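Local coordinates for CELL division protein FTSZ (Haloferax volcanii, PDB 4B46) that controls archaeal cell shape as a GTP-binding, tubulin-like cytoskeletal protein, being essential for the development of rod-shaped cells that swim efficiently, at residues Glu81-Val86 / Pro117-His122; Gly226-Val231 / Ser347-Val352. All blocks are in the same frame, centred on the assembly; numbering follows the deposited sequence.

Contact 1: residues Glu81-Val86 / Pro117-His122; sequences EDIDEV and PVLAKH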
ATOM      1  N   GLU A  81     -19.721   7.935  12.470  1.00 25.72           N
ATOM      2  CA  GLU A  81     -20.635   9.057  12.676  1.00 26.98           C
ATOM      3  C   GLU A  81     -20.509  10.049  11.536  1.00 26.92           C
ATOM      4  O   GLU A  81     -21.504  10.607  11.065  1.00 24.82           O
ATOM      5  CB  GLU A  81     -20.321   9.766  14.004  1.00 34.37           C
ATOM      6  CG  GLU A  81     -20.622   8.935  15.238  1.00 44.33           C
ATOM      7  CD  GLU A  81     -19.909   9.429  16.500  1.00 52.06           C
ATOM      8  OE1 GLU A  81     -19.090  10.381  16.428  1.00 44.32           O
ATOM      9  OE2 GLU A  81     -20.173   8.847  17.574  1.00 55.67           O
ATOM     10  N   ASP A  82     -19.280  10.261  11.079  1.00 24.51           N
ATOM     11  CA  ASP A  82     -19.017  11.320  10.110  1.00 27.54           C
ATOM     12  C   ASP A  82     -18.713  10.824   8.693  1.00 25.39           C
ATOM     13  O   ASP A  82     -18.110  11.548   7.903  1.00 25.48           O
ATOM     14  CB  ASP A  82     -17.883  12.224  10.617  1.00 25.30           C
ATOM     15  CG  ASP A  82     -18.270  13.009  11.878  1.00 28.52           C
ATOM     16  OD1 ASP A  82     -19.476  13.260  12.100  1.00 28.05           O
ATOM     17  OD2 ASP A  82     -17.360  13.389  12.639  1.00 31.19           O
ATOM     18  N   ILE A  83     -19.148   9.607   8.367  1.00 19.85           N
ATOM     19  CA  ILE A  83     -18.835   9.013   7.070  1.00 24.60           C
ATOM     20  C   ILE A  83     -19.389   9.852   5.911  1.00 27.56           C
ATOM     21  O   ILE A  83     -18.832   9.852   4.819  1.00 22.83           O
ATOM     22  CB  ILE A  83     -19.321   7.539   6.953  1.00 27.83           C
ATOM     23  CG1 ILE A  83     -18.573   6.829   5.830  1.00 25.92           C
ATOM     24  CG2 ILE A  83     -20.839   7.452   6.752  1.00 25.65           C
ATOM     25  CD1 ILE A  83     -17.074   6.714   6.092  1.00 22.36           C
ATOM     26  N   ASP A  84     -20.461  10.598   6.163  1.00 22.62           N
ATOM     27  CA  ASP A  84     -21.037  11.435   5.120  1.00 30.17           C
ATOM     28  C   ASP A  84     -20.148  12.629   4.788  1.00 29.27           C
ATOM     29  O   ASP A  84     -20.184  13.131   3.670  1.00 27.24           O
ATOM     30  CB  ASP A  84     -22.459  11.878   5.486  1.00 39.72           C
ATOM     31  CG  ASP A  84     -23.469  10.737   5.382  1.00 48.91           C
ATOM     32  OD1 ASP A  84     -23.275   9.847   4.527  1.00 51.12           O
ATOM     33  OD2 ASP A  84     -24.450  10.719   6.156  1.00 52.12           O
ATOM     34  N   GLU A  85     -19.342  13.080   5.748  1.00 28.89           N
ATOM     35  CA  GLU A  85     -18.364  14.134   5.469  1.00 28.02           C
ATOM     36  C   GLU A  85     -17.330  13.627   4.474  1.00 26.63           C
ATOM     37  O   GLU A  85     -16.929  14.332   3.546  1.00 27.20           O
ATOM     38  CB  GLU A  85     -17.647  14.582   6.742  1.00 21.83           C
ATOM     39  CG  GLU A  85     -18.482  15.426   7.670  1.00 29.97           C
ATOM     40  CD  GLU A  85     -17.641  16.074   8.752  1.00 38.60           C
ATOM     41  OE1 GLU A  85     -17.258  15.377   9.717  1.00 30.91           O
ATOM     42  OE2 GLU A  85     -17.354  17.282   8.638  1.00 50.05           O
ATOM     43  N   VAL A  86     -16.887  12.397   4.691  1.00 24.10           N
ATOM     44  CA  VAL A  86     -15.920  11.783   3.805  1.00 20.61           C
ATOM     45  C   VAL A  86     -16.549  11.586   2.428  1.00 23.75           C
ATOM     46  O   VAL A  86     -15.952  11.936   1.406  1.00 25.10           O
ATOM     47  CB  VAL A  86     -15.428  10.444   4.358  1.00 18.14           C
ATOM     48  CG1 VAL A  86     -14.340   9.868   3.444  1.00 18.71           C
ATOM     49  CG2 VAL A  86     -14.908  10.628   5.778  1.00 18.63           C
ATOM     50  N   PRO A 117     -10.819   0.823   8.195  1.00 17.71           N
ATOM     51  CA  PRO A 117     -11.722  -0.296   7.894  1.00 17.09           C
ATOM     52  C   PRO A 117     -13.177   0.136   7.728  1.00 17.94           C
ATOM     53  O   PRO A 117     -13.921  -0.493   6.969  1.00 16.05           O
ATOM     54  CB  PRO A 117     -11.603  -1.191   9.130  1.00 18.46           C
ATOM     55  CG  PRO A 117     -10.311  -0.814   9.747  1.00 17.60           C
ATOM     56  CD  PRO A 117     -10.182   0.653   9.514  1.00 16.29           C
ATOM     57  N   VAL A 118     -13.579   1.177   8.453  1.00 16.21           N
ATOM     58  CA  VAL A 118     -14.929   1.708   8.345  1.00 19.98           C
ATOM     59  C   VAL A 118     -15.128   2.274   6.948  1.00 14.30           C
ATOM     60  O   VAL A 118     -16.147   2.023   6.303  1.00 17.04           O
ATOM     61  CB  VAL A 118     -15.205   2.788   9.427  1.00 14.72           C
ATOM     62  CG1 VAL A 118     -16.502   3.567   9.122  1.00 20.26           C
ATOM     63  CG2 VAL A 118     -15.272   2.146  10.794  1.00 15.03           C
ATOM     64  N   LEU A 119     -14.140   3.014   6.464  1.00 17.89           N
ATOM     65  CA  LEU A 119     -14.234   3.565   5.118  1.00 19.96           C
ATOM     66  C   LEU A 119     -14.256   2.460   4.063  1.00 16.78           C
ATOM     67  O   LEU A 119     -15.057   2.526   3.116  1.00 16.46           O
ATOM     68  CB  LEU A 119     -13.088   4.537   4.822  1.00 18.19           C
ATOM     69  CG  LEU A 119     -13.081   5.087   3.384  1.00 17.14           C
ATOM     70  CD1 LEU A 119     -14.383   5.817   3.024  1.00 14.46           C
ATOM     71  CD2 LEU A 119     -11.868   5.983   3.146  1.00 17.52           C
ATOM     72  N   ALA A 120     -13.387   1.456   4.219  1.00 13.13           N
ATOM     73  CA  ALA A 120     -13.307   0.380   3.222  1.00 23.23           C
ATOM     74  C   ALA A 120     -14.655  -0.310   3.062  1.00 22.29           C
ATOM     75  O   ALA A 120     -15.103  -0.564   1.947  1.00 19.48           O
ATOM     76  CB  ALA A 120     -12.212  -0.634   3.577  1.00 18.52           C
ATOM     77  N   LYS A 121     -15.302  -0.596   4.189  1.00 15.05           N
ATOM     78  CA  LYS A 121     -16.620  -1.213   4.195  1.00 16.51           C
ATOM     79  C   LYS A 121     -17.657  -0.316   3.503  1.00 22.01           C
ATOM     80  O   LYS A 121     -18.465  -0.787   2.701  1.00 19.38           O
ATOM     81  CB  LYS A 121     -17.049  -1.513   5.636  1.00 18.69           C
ATOM     82  CG  LYS A 121     -18.295  -2.373   5.725  1.00 30.79           C
ATOM     83  CD  LYS A 121     -18.710  -2.623   7.166  1.00 36.47           C
ATOM     84  CE  LYS A 121     -19.990  -3.447   7.219  1.00 42.73           C
ATOM     85  NZ  LYS A 121     -20.553  -3.540   8.593  1.00 49.53           N
ATOM     86  N   HIS A 122     -17.616   0.976   3.816  1.00 22.74           N
ATOM     87  CA  HIS A 122     -18.522   1.955   3.213  1.00 25.27           C
ATOM     88  C   HIS A 122     -18.345   1.991   1.693  1.00 17.51           C
ATOM     89  O   HIS A 122     -19.326   2.007   0.938  1.00 19.64           O
ATOM     90  CB  HIS A 122     -18.256   3.335   3.826  1.00 19.54           C
ATOM     91  CG  HIS A 122     -18.859   4.475   3.063  1.00 19.81           C
ATOM     92  ND1 HIS A 122     -20.149   4.911   3.268  1.00 21.64           N
ATOM     93  CD2 HIS A 122     -18.333   5.284   2.113  1.00 21.95           C
ATOM     94  CE1 HIS A 122     -20.402   5.931   2.464  1.00 25.88           C
ATOM     95  NE2 HIS A 122     -19.319   6.174   1.749  1.00 24.71           N
TER

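Contact 2: residues Gly226-Val231 / Ser347-Val352; sequences GGVSTV and SGVTNV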
ATOM      1  N   GLY A 226      -7.785 -12.292  -2.466  1.00 22.33           N
ATOM      2  CA  GLY A 226      -7.943 -11.661  -1.164  1.00 20.93           C
ATOM      3  C   GLY A 226      -6.830 -11.967  -0.175  1.00 20.15           C
ATOM      4  O   GLY A 226      -5.818 -12.580  -0.521  1.00 22.58           O
ATOM      5  N   GLY A 227      -7.015 -11.534   1.065  1.00 18.35           N
ATOM      6  CA  GLY A 227      -6.023 -11.764   2.098  1.00 17.45           C
ATOM      7  C   GLY A 227      -4.973 -10.677   2.113  1.00 17.71           C
ATOM      8  O   GLY A 227      -5.275  -9.518   1.864  1.00 17.42           O
ATOM      9  N   VAL A 228      -3.731 -11.065   2.382  1.00 18.14           N
ATOM     10  CA  VAL A 228      -2.632 -10.127   2.566  1.00 11.58           C
ATOM     11  C   VAL A 228      -1.652 -10.206   1.401  1.00 11.28           C
ATOM     12  O   VAL A 228      -1.338 -11.299   0.930  1.00 17.18           O
ATOM     13  CB  VAL A 228      -1.881 -10.460   3.878  1.00 19.38           C
ATOM     14  CG1 VAL A 228      -0.626  -9.625   4.012  1.00 18.79           C
ATOM     15  CG2 VAL A 228      -2.793 -10.253   5.079  1.00 24.92           C
ATOM     16  N   SER A 229      -1.161  -9.058   0.939  1.00 16.17           N
ATOM     17  CA  SER A 229      -0.120  -9.042  -0.087  1.00 17.42           C
ATOM     18  C   SER A 229       1.152  -8.352   0.375  1.00 14.86           C
ATOM     19  O   SER A 229       1.125  -7.494   1.251  1.00 15.47           O
ATOM     20  CB  SER A 229      -0.610  -8.385  -1.374  1.00 13.80           C
ATOM     21  OG  SER A 229      -1.712  -9.092  -1.892  1.00 14.77           O
ATOM     22  N   THR A 230       2.264  -8.732  -0.242  1.00 15.21           N
ATOM     23  CA  THR A 230       3.567  -8.154   0.069  1.00 15.31           C
ATOM     24  C   THR A 230       4.273  -7.840  -1.247  1.00 16.07           C
ATOM     25  O   THR A 230       3.997  -8.467  -2.279  1.00 13.97           O
ATOM     26  CB  THR A 230       4.416  -9.112   0.951  1.00 19.45           C
ATOM     27  OG1 THR A 230       5.638  -8.469   1.365  1.00 17.76           O
ATOM     28  CG2 THR A 230       4.750 -10.422   0.209  1.00 16.72           C
ATOM     29  N   VAL A 231       5.175  -6.864  -1.224  1.00 13.44           N
ATOM     30  CA  VAL A 231       5.876  -6.476  -2.441  1.00 14.87           C
ATOM     31  C   VAL A 231       7.399  -6.569  -2.315  1.00 15.20           C
ATOM     32  O   VAL A 231       7.982  -6.071  -1.353  1.00 17.57           O
ATOM     33  CB  VAL A 231       5.450  -5.055  -2.899  1.00 18.30           C
ATOM     34  CG1 VAL A 231       6.377  -4.518  -3.964  1.00 16.98           C
ATOM     35  CG2 VAL A 231       4.010  -5.085  -3.415  1.00 17.77           C
ATOM     36  N   SER A 347       0.461 -12.124  -3.671  1.00 13.21           N
ATOM     37  CA  SER A 347      -0.835 -11.968  -3.043  1.00 18.00           C
ATOM     38  C   SER A 347      -1.235 -13.270  -2.385  1.00 18.27           C
ATOM     39  O   SER A 347      -0.964 -14.334  -2.915  1.00 19.00           O
ATOM     40  CB  SER A 347      -1.874 -11.519  -4.073  1.00 18.47           C
ATOM     41  OG  SER A 347      -3.199 -11.772  -3.620  1.00 28.43           O
ATOM     42  N   GLY A 348      -1.863 -13.182  -1.215  1.00 13.74           N
ATOM     43  CA  GLY A 348      -2.338 -14.375  -0.542  1.00 17.67           C
ATOM     44  C   GLY A 348      -1.231 -15.101   0.202  1.00 20.89           C
ATOM     45  O   GLY A 348      -1.203 -16.335   0.256  1.00 23.12           O
ATOM     46  N   VAL A 349      -0.299 -14.341   0.767  1.00 20.34           N
ATOM     47  CA  VAL A 349       0.765 -14.953   1.558  1.00 23.99           C
ATOM     48  C   VAL A 349       0.199 -15.487   2.870  1.00 25.04           C
ATOM     49  O   VAL A 349      -0.758 -14.932   3.412  1.00 21.40           O
ATOM     50  CB  VAL A 349       1.935 -13.982   1.816  1.00 25.89           C
ATOM     51  CG1 VAL A 349       2.667 -13.679   0.510  1.00 25.15           C
ATOM     52  CG2 VAL A 349       1.441 -12.704   2.488  1.00 26.51           C
ATOM     53  N   THR A 350       0.780 -16.580   3.358  1.00 28.16           N
ATOM     54  CA  THR A 350       0.281 -17.259   4.550  1.00 28.78           C
ATOM     55  C   THR A 350       1.427 -17.668   5.480  1.00 20.73           C
ATOM     56  O   THR A 350       2.600 -17.619   5.098  1.00 23.50           O
ATOM     57  CB  THR A 350      -0.508 -18.529   4.183  1.00 36.94           C
ATOM     58  OG1 THR A 350       0.312 -19.371   3.361  1.00 39.87           O
ATOM     59  CG2 THR A 350      -1.785 -18.181   3.429  1.00 44.26           C
ATOM     60  N   ASN A 351       1.068 -18.076   6.694  1.00 25.22           N
ATOM     61  CA  ASN A 351       2.038 -18.459   7.725  1.00 29.90           C
ATOM     62  C   ASN A 351       3.073 -17.362   7.943  1.00 25.77           C
ATOM     63  O   ASN A 351       4.261 -17.631   8.123  1.00 30.52           O
ATOM     64  CB  ASN A 351       2.720 -19.792   7.384  1.00 40.18           C
ATOM     65  CG  ASN A 351       3.396 -20.431   8.591  1.00 45.22           C
ATOM     66  OD1 ASN A 351       2.869 -20.393   9.703  1.00 44.86           O
ATOM     67  ND2 ASN A 351       4.574 -21.009   8.374  1.00 43.90           N
ATOM     68  N   VAL A 352       2.606 -16.119   7.905  1.00 22.25           N
ATOM     69  CA  VAL A 352       3.465 -14.960   8.072  1.00 18.65           C
ATOM     70  C   VAL A 352       3.660 -14.709   9.571  1.00 19.72           C
ATOM     71  O   VAL A 352       2.698 -14.433  10.286  1.00 19.68           O
ATOM     72  CB  VAL A 352       2.851 -13.732   7.377  1.00 20.05           C
ATOM     73  CG1 VAL A 352       3.787 -12.552   7.464  1.00 20.82           C
ATOM     74  CG2 VAL A 352       2.531 -14.068   5.899  1.00 18.12           C
TER
HETATM   75  O   HOH W   1      -4.895 -13.906  -2.672  1.00 20.24           O
HETATM   76  O   HOH W   2      -3.239 -13.920   2.788  1.00 17.07           O

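Contact 1: residues Glu81-Val86 / Pro117-His122
In the tubulin/FtsZ-type GTPase domain, the first turn of helix 83-90 packs against the middle of helix 111-126, where Ile83 lies over the ring of His122. Ile83 CG1, anti to its backbone N (chi1 -160°), and His122 CG, likewise anti (chi1 165°), are carried toward each other. Ile83 CG1 sits over one face of the ring in a CH-pi contact, 3.7 Å from the centroid of the His122 ring and 18° off its normal. It is displaced toward the rim, with His122 CG and ND1 nearest, each 3.6 Å from Ile83 CG1. Beyond it, Ile83 CD1 reaches Leu119 CD1 at 4.2 Å and, more loosely, Val118 CG1 at 4.4 Å. One turn on, Val86 CG1 meets the same Leu119 methyl, 4.1 Å from CD1, so that this branch is shared by Ile83 and Val86. His122 NE2 is hydrogen-bonded to Gln87 OE1, from helix 83-90, so the ring is gripped through one nitrogen as well as covered on one face. An alanine in place of His122 would probably leave Ile83 CG1 without the flat surface beneath it and Gln87 OE1 without this partner. Leu119 also touches Ile6 and Phe8 of strand 3-8, which seats helix 111-126 on the central sheet. Joined by an Ile-His CH-pi contact and Leu/Val packing, the two helices belong to the helical layer that flanks the parallel strands in the Rossmann-like GTPase domain of tubulin and FtsZ.

Contact 2: residues Gly226-Val231 / Ser347-Val352
Ser229 and Ser347 face each other as an antiparallel non-hydrogen-bonded pair where strand 339-347 ends beside the start of strand 228-237. Their CA atoms are 4.2 Å apart, and both side chains lie on the same face of the sheet. Ser229 OG packs 3.2 Å from Ser347 CA, while its hydrogen bond goes to Asn163 OD1. Just beyond the pair, the carbonyl oxygen of Val228 is gripped by two successive amides: Gly348 N at 2.9 Å, from above the carbonyl plane, and Val349 N at 3.2 Å, nearly in line with the C=O bond. The Gly348 N-H points less directly at the oxygen (136°) than that of Val349 (152°). Gly348 adopts a positive phi, a conformation that favours glycine.

Val349 can be followed outward from CB, which carries two methyls that go to different partners. CG2, between the backbone N and the carbonyl carbon (chi1 -68° puts CG1 anti to that carbon), lies 3.5 Å from Val228 O and 4.0 Å from Val228 CG1. CG1 instead meets Thr230 CG2 at 3.9 Å. The Val349 side chain crosses those of Val228 and Thr230 at about a right angle.

One water links Gly226 O to Ser347 OG, and a second joins Val228 N to Val349 O. Residues 347-352 connect strand 339-347 to helix 353-366, beside the antiparallel strand pairing that the C-terminal region contributes to the tubulin/FtsZ fold.

How the contacts relate
Contacts 1 and 2 follow one another along the chain: residues 81-86 and 117-122 lie in the GTPase-family region, residues 226-231 and 347-352 in the CetZ C-terminal-family region. Their centres are 25 Å apart and their nearest atoms about 11 Å, with no touch between them. Contact 1 is the one closer to the nucleotide pocket: the side chain of Leu119 is about 12 Å from the bound GDP and about 9 Å from Gly112, a GTP-binding residue on the same helix 111-126. Contact 2 is remote from the annotated sites. Strand 228-237 nevertheless adjoins strand 163-168 of the GTPase-family region, so a continuous sheet connects the two regions.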